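PDB 6A4E: oligoribonuclease from Colwellia psychrerythraea, which hydrolyses small RNAs, probably acting as a DEDD-type exonuclease that degrades short oligoribonucleotides from the 3' end. Local coordinates for residues L11-T16 with G110-F115; D23-I28 with F46-T51. The protein carries 1 engineered substitution. One frame throughout, in Å; residues are numbered along the deposited sequence.

Overall arrangement
Contact 1 and contact 2 have centres about 11 Å apart and share one mixed sheet, in which strand 8-15 lies beside strand 25-33, and strand 25-33 beside the outermost strand 39-47. Contact 1 sets helix 109-119 against strand 8-15, its centre about 7 Å from the centre of the chain. Contact 2 pairs the open end of the hairpin 25-33/39-47, away from its turn, and both its segments fall between those of contact 1 in sequence. Across the shared strand border Glu-14 O comes to 2.7 Å from Leu-26 N, a probable hydrogen bond. The layout fits the RNase H-like exonuclease fold: the central strand bears residues that meet the RNA, and the hairpin extends the sheet beside it.

Contact 1 of 2, residues L11-T16 with G110-F115; sequences LDLEMT and GQDRRF. With nucleotides of chain C.
Leu-13 and Met-15 of strand 8-15 pack against Asp-112 and Phe-115 of helix 109-119, a buried strand-on-helix contact in the core of the fold and beside the bound RNA. The strand and helix segments approach to 8.4 Å between axes and cross at 66°. Asp-112, Met-15, Phe-115 and Leu-13 bury most of the area. One bond joins the two segments: Leu-13 N donates to Asp-112 OD2 at 2.9 Å, with an N-H...O angle of 147°, arriving nearly in line with the CG-OD2 bond. This ties the carboxylate of Asp-112 to the strand backbone. Asp-12 OD1 lies 4.1 Å from that same OD2, the two carboxylate planes well turned from each other.

Met-15 CG makes a CH-pi contact over the centre of the Phe-115 ring, 3.5 Å from its centroid, and SD, 4.7 Å from that centroid, adds a Met-aromatic contact. The chain bends at chi2 and again at chi3 (136°), which sets CE beside the CD1 rim on that same side, 3.5 Å from Phe-115 CD1. Leu-13 CD2 fills in against Phe-115 CB.

On the RNA side, O3' of U2 of chain C gives a hydrogen bond to Glu-14 OE1 at 2.7 Å and accepts one from Met-15 N at 3.2 Å, the latter almost straight. Asp-12 and Glu-14 form a DxE pair which, with Asp-112, is consistent with the acidic signature of DEDD exonucleases. Asp-12 and Glu-14 reach the phosphate while Asp-112 stands further back; as in related DEDD exonucleases, the cluster is probably where divalent metal ions bind.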
ATOM      1  N   LEU A  11      -6.287 -10.703  -3.856  1.00 43.09           N
ATOM      2  CA  LEU A  11      -7.301 -10.881  -2.819  1.00 49.52           C
ATOM      3  C   LEU A  11      -8.099  -9.607  -2.570  1.00 52.03           C
ATOM      4  O   LEU A  11      -7.639  -8.487  -2.848  1.00 42.03           O
ATOM      5  CB  LEU A  11      -6.677 -11.379  -1.510  1.00 44.55           C
ATOM      6  CG  LEU A  11      -5.692 -10.525  -0.708  1.00 47.58           C
ATOM      7  CD1 LEU A  11      -6.369  -9.391   0.054  1.00 54.40           C
ATOM      8  CD2 LEU A  11      -4.931 -11.408   0.270  1.00 45.81           C
ATOM      9  N   ASP A  12      -9.305  -9.794  -2.055  1.00 48.03           N
ATOM     10  CA  ASP A  12     -10.104  -8.672  -1.605  1.00 51.21           C
ATOM     11  C   ASP A  12     -10.791  -9.094  -0.306  1.00 52.05           C
ATOM     12  O   ASP A  12     -11.242 -10.248  -0.149  1.00 43.29           O
ATOM     13  CB  ASP A  12     -11.113  -8.230  -2.683  1.00 44.46           C
ATOM     14  CG  ASP A  12     -12.080  -7.181  -2.181  1.00 49.31           C
ATOM     15  OD1 ASP A  12     -11.764  -5.960  -2.198  1.00 43.73           O
ATOM     16  OD2 ASP A  12     -13.173  -7.596  -1.741  1.00 57.68           O
ATOM     17  N   LEU A  13     -10.821  -8.151   0.629  1.00 51.76           N
ATOM     18  CA  LEU A  13     -11.454  -8.326   1.931  1.00 54.00           C
ATOM     19  C   LEU A  13     -12.671  -7.410   1.965  1.00 54.83           C
ATOM     20  O   LEU A  13     -12.693  -6.380   1.276  1.00 58.69           O
ATOM     21  CB  LEU A  13     -10.468  -7.985   3.061  1.00 48.17           C
ATOM     22  CG  LEU A  13      -9.782  -9.118   3.848  1.00 53.51           C
ATOM     23  CD1 LEU A  13      -9.152 -10.137   2.937  1.00 49.90           C
ATOM     24  CD2 LEU A  13      -8.734  -8.554   4.812  1.00 46.24           C
ATOM     25  N   GLU A  14     -13.694  -7.789   2.718  1.00 52.06           N
ATOM     26  CA  GLU A  14     -14.744  -6.839   3.074  1.00 52.00           C
ATOM     27  C   GLU A  14     -14.756  -6.738   4.594  1.00 56.83           C
ATOM     28  O   GLU A  14     -14.556  -7.741   5.283  1.00 48.86           O
ATOM     29  CB  GLU A  14     -16.106  -7.258   2.521  1.00 53.24           C
ATOM     30  CG  GLU A  14     -16.168  -7.333   0.988  1.00 55.35           C
ATOM     31  CD  GLU A  14     -15.769  -6.021   0.314  1.00 61.61           C
ATOM     32  OE1 GLU A  14     -16.145  -4.941   0.821  1.00 62.87           O
ATOM     33  OE2 GLU A  14     -15.066  -6.065  -0.718  1.00 62.80           O
ATOM     34  N   MET A  15     -14.949  -5.521   5.104  1.00 57.09           N
ATOM     35  CA  MET A  15     -14.796  -5.239   6.524  1.00 52.97           C
ATOM     36  C   MET A  15     -16.025  -4.501   7.042  1.00 59.81           C
ATOM     37  O   MET A  15     -16.912  -4.158   6.253  1.00 61.16           O
ATOM     38  CB  MET A  15     -13.531  -4.413   6.778  1.00 48.99           C
ATOM     39  CG  MET A  15     -12.264  -5.001   6.154  1.00 52.55           C
ATOM     40  SD  MET A  15     -12.098  -4.709   4.355  1.00 49.97           S
ATOM     41  CE  MET A  15     -10.363  -4.268   4.382  1.00 48.68           C
ATOM     42  N   THR A  16     -16.077  -4.247   8.349  1.00 50.69           N
ATOM     43  CA  THR A  16     -17.233  -3.568   8.934  1.00 59.98           C
ATOM     44  C   THR A  16     -17.021  -2.062   8.868  1.00 58.63           C
ATOM     45  O   THR A  16     -17.917  -1.272   9.171  1.00 60.37           O
ATOM     46  CB  THR A  16     -17.491  -4.001  10.407  1.00 56.43           C
ATOM     47  OG1 THR A  16     -16.366  -3.642  11.225  1.00 50.41           O
ATOM     48  CG2 THR A  16     -17.749  -5.522  10.496  1.00 50.19           C
ATOM     49  N   GLY A 110      -3.211  -2.075   0.320  1.00 37.97           N
ATOM     50  CA  GLY A 110      -2.625  -1.740   1.614  1.00 44.50           C
ATOM     51  C   GLY A 110      -3.642  -1.597   2.744  1.00 51.67           C
ATOM     52  O   GLY A 110      -3.354  -1.874   3.915  1.00 51.95           O
ATOM     53  N   GLN A 111      -4.846  -1.163   2.393  1.00 49.77           N
ATOM     54  CA  GLN A 111      -5.931  -1.139   3.343  1.00 50.45           C
ATOM     55  C   GLN A 111      -6.248  -2.562   3.808  1.00 49.94           C
ATOM     56  O   GLN A 111      -6.289  -2.825   5.008  1.00 51.21           O
ATOM     57  CB  GLN A 111      -7.165  -0.471   2.739  1.00 52.59           C
ATOM     58  CG  GLN A 111      -8.403  -0.564   3.632  1.00 55.46           C
ATOM     59  CD  GLN A 111      -8.323   0.311   4.882  1.00 56.20           C
ATOM     60  OE1 GLN A 111      -7.340   1.040   5.111  1.00 47.17           O
ATOM     61  NE2 GLN A 111      -9.367   0.245   5.697  1.00 58.28           N
ATOM     62  N   ASP A 112      -6.448  -3.479   2.861  1.00 48.73           N
ATOM     63  CA  ASP A 112      -6.696  -4.893   3.195  1.00 47.59           C
ATOM     64  C   ASP A 112      -5.580  -5.470   4.056  1.00 48.61           C
ATOM     65  O   ASP A 112      -5.821  -6.171   5.055  1.00 47.14           O
ATOM     66  CB  ASP A 112      -6.833  -5.744   1.933  1.00 44.68           C
ATOM     67  CG  ASP A 112      -7.948  -5.278   1.034  1.00 48.54           C
ATOM     68  OD1 ASP A 112      -7.890  -4.133   0.562  1.00 61.46           O
ATOM     69  OD2 ASP A 112      -8.881  -6.060   0.778  1.00 52.65           O
ATOM     70  N   ARG A 113      -4.356  -5.153   3.662  1.00 47.18           N
ATOM     71  CA  ARG A 113      -3.179  -5.642   4.358  1.00 50.10           C
ATOM     72  C   ARG A 113      -3.178  -5.250   5.854  1.00 51.75           C
ATOM     73  O   ARG A 113      -2.725  -6.028   6.700  1.00 47.45           O
ATOM     74  CB  ARG A 113      -1.923  -5.125   3.647  1.00 51.42           C
ATOM     75  CG  ARG A 113      -0.620  -5.590   4.245  1.00 52.10           C
ATOM     76  CD  ARG A 113       0.548  -5.386   3.279  1.00 49.62           C
ATOM     77  NE  ARG A 113       1.465  -6.513   3.397  1.00 54.59           N
ATOM     78  CZ  ARG A 113       1.988  -7.190   2.381  1.00 55.51           C
ATOM     79  NH1 ARG A 113       1.725  -6.844   1.131  1.00 53.77           N
ATOM     80  NH2 ARG A 113       2.792  -8.215   2.630  1.00 61.74           N
ATOM     81  N   ARG A 114      -3.704  -4.070   6.190  1.00 50.63           N
ATOM     82  CA  ARG A 114      -3.829  -3.686   7.606  1.00 47.64           C
ATOM     83  C   ARG A 114      -4.668  -4.678   8.392  1.00 52.35           C
ATOM     84  O   ARG A 114      -4.386  -4.960   9.551  1.00 47.00           O
ATOM     85  CB  ARG A 114      -4.463  -2.317   7.756  1.00 51.50           C
ATOM     86  CG  ARG A 114      -3.737  -1.205   7.029  1.00 49.73           C
ATOM     87  CD  ARG A 114      -4.616   0.021   6.991  1.00 51.23           C
ATOM     88  NE  ARG A 114      -4.725   0.653   8.305  1.00 54.23           N
ATOM     89  CZ  ARG A 114      -5.541   1.673   8.575  1.00 56.52           C
ATOM     90  NH1 ARG A 114      -6.350   2.160   7.635  1.00 48.39           N
ATOM     91  NH2 ARG A 114      -5.558   2.203   9.790  1.00 57.03           N
ATOM     92  N   PHE A 115      -5.709  -5.204   7.752  1.00 52.54           N
ATOM     93  CA  PHE A 115      -6.617  -6.121   8.420  1.00 51.13           C
ATOM     94  C   PHE A 115      -5.989  -7.491   8.511  1.00 51.17           C
ATOM     95  O   PHE A 115      -6.207  -8.233   9.473  1.00 52.15           O
ATOM     96  CB  PHE A 115      -7.973  -6.185   7.689  1.00 48.71           C
ATOM     97  CG  PHE A 115      -8.882  -5.039   8.028  1.00 50.02           C
ATOM     98  CD1 PHE A 115      -8.715  -3.808   7.417  1.00 50.86           C
ATOM     99  CD2 PHE A 115      -9.896  -5.186   8.980  1.00 53.23           C
ATOM    100  CE1 PHE A 115      -9.548  -2.747   7.736  1.00 54.48           C
ATOM    101  CE2 PHE A 115     -10.730  -4.119   9.306  1.00 48.58           C
ATOM    102  CZ  PHE A 115     -10.555  -2.906   8.687  1.00 52.49           C
TER
ATOM    103  P     U C   2     -13.761  -1.890  -1.373  1.00 95.49           P
ATOM    104  OP1   U C   2     -13.648  -3.280  -1.922  1.00 71.56           O
ATOM    105  OP2   U C   2     -14.539  -0.851  -2.111  1.00 84.50           O
ATOM    106  O5'   U C   2     -14.346  -1.974   0.108  1.00 79.24           O
ATOM    107  C5'   U C   2     -13.586  -2.552   1.166  1.00 77.97           C
ATOM    108  C4'   U C   2     -14.065  -2.106   2.530  1.00 74.81           C
ATOM    109  O4'   U C   2     -13.696  -0.726   2.778  1.00 71.29           O
ATOM    110  C3'   U C   2     -15.567  -2.127   2.767  1.00 70.23           C
ATOM    111  O3'   U C   2     -16.069  -3.427   3.016  1.00 62.30           O
ATOM    112  C2'   U C   2     -15.728  -1.165   3.942  1.00 66.36           C
ATOM    113  O2'   U C   2     -15.415  -1.791   5.180  1.00 68.95           O
ATOM    114  C1'   U C   2     -14.647  -0.125   3.637  1.00 71.08           C
ATOM    115  N1    U C   2     -15.195   1.092   2.995  1.00 76.87           N
ATOM    116  C2    U C   2     -15.911   1.980   3.798  1.00 75.35           C
ATOM    117  O2    U C   2     -16.109   1.796   4.991  1.00 67.52           O
ATOM    118  N3    U C   2     -16.386   3.091   3.149  1.00 74.23           N
ATOM    119  C4    U C   2     -16.220   3.393   1.811  1.00 78.25           C
ATOM    120  O4    U C   2     -16.712   4.433   1.361  1.00 75.26           O
ATOM    121  C5    U C   2     -15.476   2.426   1.056  1.00 76.68           C
ATOM    122  C6    U C   2     -14.993   1.335   1.656  1.00 74.72           C
TER

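Contact 2 of 2, residues D23-I28 with F46-T51; sequences DVILEI and FAISQT
Leu-26 and Ile-28 meet Ile-48 and Phe-46 through backbone bonds at the end of the hairpin 25-33/39-47, where the segments run antiparallel, 162° apart. This is the tight part. Ile-28 and Phe-46 form an antiparallel hydrogen-bonded pair: Ile-28 N binds Phe-46 O at 3.2 Å. The return bond from Phe-46 N to Ile-28 O, 3.3 Å, is weak. Glu-27 and Ala-47 follow as a non-hydrogen-bonded pair, and then Ile-48 N reaches Leu-26 O at 2.8 Å and 171°. Ile-48 CB lies 3.5 Å from Ile-25 O, and helix 82-94 covers Ile-28, Phe-46 and Ile-48. On the face shared by Glu-27 and Ala-47, Glu-27 OE2 is salt-bridged to Arg-74. On the other side, toward strand 8-15, Leu-26 and Glu-27 both face Glu-14 in a classic beta bulge.

Beyond Ile-48 regular pairing stops, and the contact rests on the partly exposed Val-24 and Gln-50. A bend at chi2 (69°) turns a face of the Gln-50 amide to Val-24 CG2, 3.6 Å from Gln-50 CD. Replacing Gln-50 with an alanine would remove this flat group and is likely to leave Val-24 CG2 without the amide it packs on. Three backbone bonds thus fasten 26-28 to 46-48, while van der Waals contact joins Val-24 to Gln-50.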
ATOM      1  N   ASP A  23     -12.694  -2.251  13.622  1.00 60.27           N
ATOM      2  CA  ASP A  23     -13.442  -3.047  12.638  1.00 56.62           C
ATOM      3  C   ASP A  23     -12.857  -4.445  12.378  1.00 53.43           C
ATOM      4  O   ASP A  23     -11.669  -4.691  12.624  1.00 49.07           O
ATOM      5  CB  ASP A  23     -13.548  -2.270  11.323  1.00 60.02           C
ATOM      6  CG  ASP A  23     -14.389  -1.019  11.462  1.00 60.36           C
ATOM      7  OD1 ASP A  23     -15.500  -1.128  12.029  1.00 64.55           O
ATOM      8  OD2 ASP A  23     -13.929   0.067  11.044  1.00 58.29           O
ATOM      9  N   VAL A  24     -13.709  -5.351  11.894  1.00 49.92           N
ATOM     10  CA  VAL A  24     -13.342  -6.746  11.691  1.00 46.13           C
ATOM     11  C   VAL A  24     -13.644  -7.169  10.252  1.00 53.06           C
ATOM     12  O   VAL A  24     -14.270  -6.427   9.483  1.00 51.06           O
ATOM     13  CB  VAL A  24     -14.092  -7.700  12.686  1.00 50.09           C
ATOM     14  CG1 VAL A  24     -13.704  -7.406  14.110  1.00 38.84           C
ATOM     15  CG2 VAL A  24     -15.616  -7.593  12.528  1.00 50.02           C
ATOM     16  N   ILE A  25     -13.197  -8.371   9.900  1.00 51.57           N
ATOM     17  CA  ILE A  25     -13.313  -8.888   8.545  1.00 48.09           C
ATOM     18  C   ILE A  25     -14.624  -9.629   8.371  1.00 47.42           C
ATOM     19  O   ILE A  25     -14.991 -10.448   9.209  1.00 48.54           O
ATOM     20  CB  ILE A  25     -12.139  -9.857   8.206  1.00 48.36           C
ATOM     21  CG1 ILE A  25     -10.798  -9.126   8.211  1.00 46.74           C
ATOM     22  CG2 ILE A  25     -12.372 -10.592   6.886  1.00 37.48           C
ATOM     23  CD1 ILE A  25      -9.633 -10.054   8.350  1.00 44.48           C
ATOM     24  N   LEU A  26     -15.301  -9.357   7.256  1.00 46.79           N
ATOM     25  CA  LEU A  26     -16.547 -10.010   6.904  1.00 50.49           C
ATOM     26  C   LEU A  26     -16.372 -10.973   5.744  1.00 48.98           C
ATOM     27  O   LEU A  26     -17.130 -11.939   5.620  1.00 47.36           O
ATOM     28  CB  LEU A  26     -17.603  -8.976   6.522  1.00 52.54           C
ATOM     29  CG  LEU A  26     -17.909  -7.887   7.537  1.00 53.25           C
ATOM     30  CD1 LEU A  26     -18.918  -6.906   6.958  1.00 53.56           C
ATOM     31  CD2 LEU A  26     -18.431  -8.548   8.801  1.00 50.38           C
ATOM     32  N   GLU A  27     -15.414 -10.703   4.864  1.00 50.25           N
ATOM     33  CA  GLU A  27     -15.300 -11.525   3.667  1.00 52.90           C
ATOM     34  C   GLU A  27     -13.875 -11.598   3.136  1.00 51.54           C
ATOM     35  O   GLU A  27     -13.122 -10.637   3.234  1.00 54.06           O
ATOM     36  CB  GLU A  27     -16.225 -10.996   2.578  1.00 48.85           C
ATOM     37  CG  GLU A  27     -16.583 -12.037   1.538  1.00 56.45           C
ATOM     38  CD  GLU A  27     -17.391 -11.457   0.382  1.00 58.34           C
ATOM     39  OE1 GLU A  27     -17.430 -10.212   0.237  1.00 56.80           O
ATOM     40  OE2 GLU A  27     -17.980 -12.254  -0.385  1.00 58.90           O
ATOM     41  N   ILE A  28     -13.523 -12.751   2.571  1.00 48.78           N
ATOM     42  CA  ILE A  28     -12.209 -12.994   1.977  1.00 55.49           C
ATOM     43  C   ILE A  28     -12.377 -13.786   0.692  1.00 52.15           C
ATOM     44  O   ILE A  28     -13.032 -14.831   0.709  1.00 51.35           O
ATOM     45  CB  ILE A  28     -11.240 -13.832   2.890  1.00 51.51           C
ATOM     46  CG1 ILE A  28     -11.398 -13.497   4.366  1.00 59.17           C
ATOM     47  CG2 ILE A  28      -9.779 -13.651   2.449  1.00 54.68           C
ATOM     48  CD1 ILE A  28     -10.493 -14.330   5.254  1.00 65.12           C
ATOM     49  N   PHE A  46     -15.198 -17.179   1.651  1.00 60.87           N
ATOM     50  CA  PHE A  46     -15.644 -17.234   3.025  1.00 59.74           C
ATOM     51  C   PHE A  46     -16.361 -15.946   3.418  1.00 55.67           C
ATOM     52  O   PHE A  46     -15.741 -14.878   3.465  1.00 51.24           O
ATOM     53  CB  PHE A  46     -14.459 -17.465   3.985  1.00 54.37           C
ATOM     54  CG  PHE A  46     -13.737 -18.772   3.784  1.00 56.72           C
ATOM     55  CD1 PHE A  46     -14.374 -19.988   4.040  1.00 52.98           C
ATOM     56  CD2 PHE A  46     -12.406 -18.787   3.376  1.00 51.84           C
ATOM     57  CE1 PHE A  46     -13.708 -21.184   3.862  1.00 50.57           C
ATOM     58  CE2 PHE A  46     -11.725 -19.994   3.210  1.00 52.55           C
ATOM     59  CZ  PHE A  46     -12.383 -21.188   3.453  1.00 56.16           C
ATOM     60  N   ALA A  47     -17.650 -16.048   3.723  1.00 46.33           N
ATOM     61  CA  ALA A  47     -18.292 -15.033   4.542  1.00 48.72           C
ATOM     62  C   ALA A  47     -17.996 -15.393   6.006  1.00 53.34           C
ATOM     63  O   ALA A  47     -18.180 -16.545   6.419  1.00 50.94           O
ATOM     64  CB  ALA A  47     -19.788 -14.967   4.267  1.00 50.79           C
ATOM     65  N   ILE A  48     -17.516 -14.423   6.782  1.00 49.34           N
ATOM     66  CA  ILE A  48     -17.085 -14.697   8.148  1.00 51.64           C
ATOM     67  C   ILE A  48     -18.244 -14.547   9.124  1.00 55.57           C
ATOM     68  O   ILE A  48     -18.900 -13.481   9.180  1.00 47.98           O
ATOM     69  CB  ILE A  48     -15.921 -13.766   8.589  1.00 48.93           C
ATOM     70  CG1 ILE A  48     -14.713 -13.939   7.665  1.00 44.41           C
ATOM     71  CG2 ILE A  48     -15.506 -14.076   9.992  1.00 49.58           C
ATOM     72  CD1 ILE A  48     -14.252 -15.358   7.550  1.00 50.40           C
ATOM     73  N   SER A  49     -18.497 -15.607   9.892  1.00 51.99           N
ATOM     74  CA  SER A  49     -19.511 -15.558  10.944  1.00 54.07           C
ATOM     75  C   SER A  49     -19.219 -14.419  11.911  1.00 56.13           C
ATOM     76  O   SER A  49     -18.132 -14.346  12.501  1.00 57.84           O
ATOM     77  CB  SER A  49     -19.582 -16.886  11.714  1.00 55.28           C
ATOM     78  OG  SER A  49     -20.512 -16.808  12.798  1.00 56.81           O
ATOM     79  N   GLN A  50     -20.200 -13.532  12.060  1.00 58.64           N
ATOM     80  CA  GLN A  50     -20.119 -12.383  12.955  1.00 56.98           C
ATOM     81  C   GLN A  50     -21.477 -12.245  13.670  1.00 64.15           C
ATOM     82  O   GLN A  50     -22.515 -12.610  13.103  1.00 67.48           O
ATOM     83  CB  GLN A  50     -19.765 -11.128  12.158  1.00 62.81           C
ATOM     84  CG  GLN A  50     -18.826 -10.166  12.858  1.00 64.62           C
ATOM     85  CD  GLN A  50     -17.410 -10.702  13.027  1.00 66.62           C
ATOM     86  OE1 GLN A  50     -16.894 -10.781  14.151  1.00 69.10           O
ATOM     87  NE2 GLN A  50     -16.761 -11.050  11.911  1.00 60.11           N
ATOM     88  N   THR A  51     -21.485 -11.764  14.914  1.00 63.63           N
ATOM     89  CA  THR A  51     -22.737 -11.661  15.675  1.00 62.42           C
ATOM     90  C   THR A  51     -23.574 -10.478  15.182  1.00 66.04           C
ATOM     91  O   THR A  51     -23.051  -9.558  14.533  1.00 64.69           O
ATOM     92  CB  THR A  51     -22.479 -11.525  17.194  1.00 57.95           C
ATOM     93  OG1 THR A  51     -21.948 -10.229  17.502  1.00 57.78           O
ATOM     94  CG2 THR A  51     -21.494 -12.586  17.657  1.00 61.43           C
TER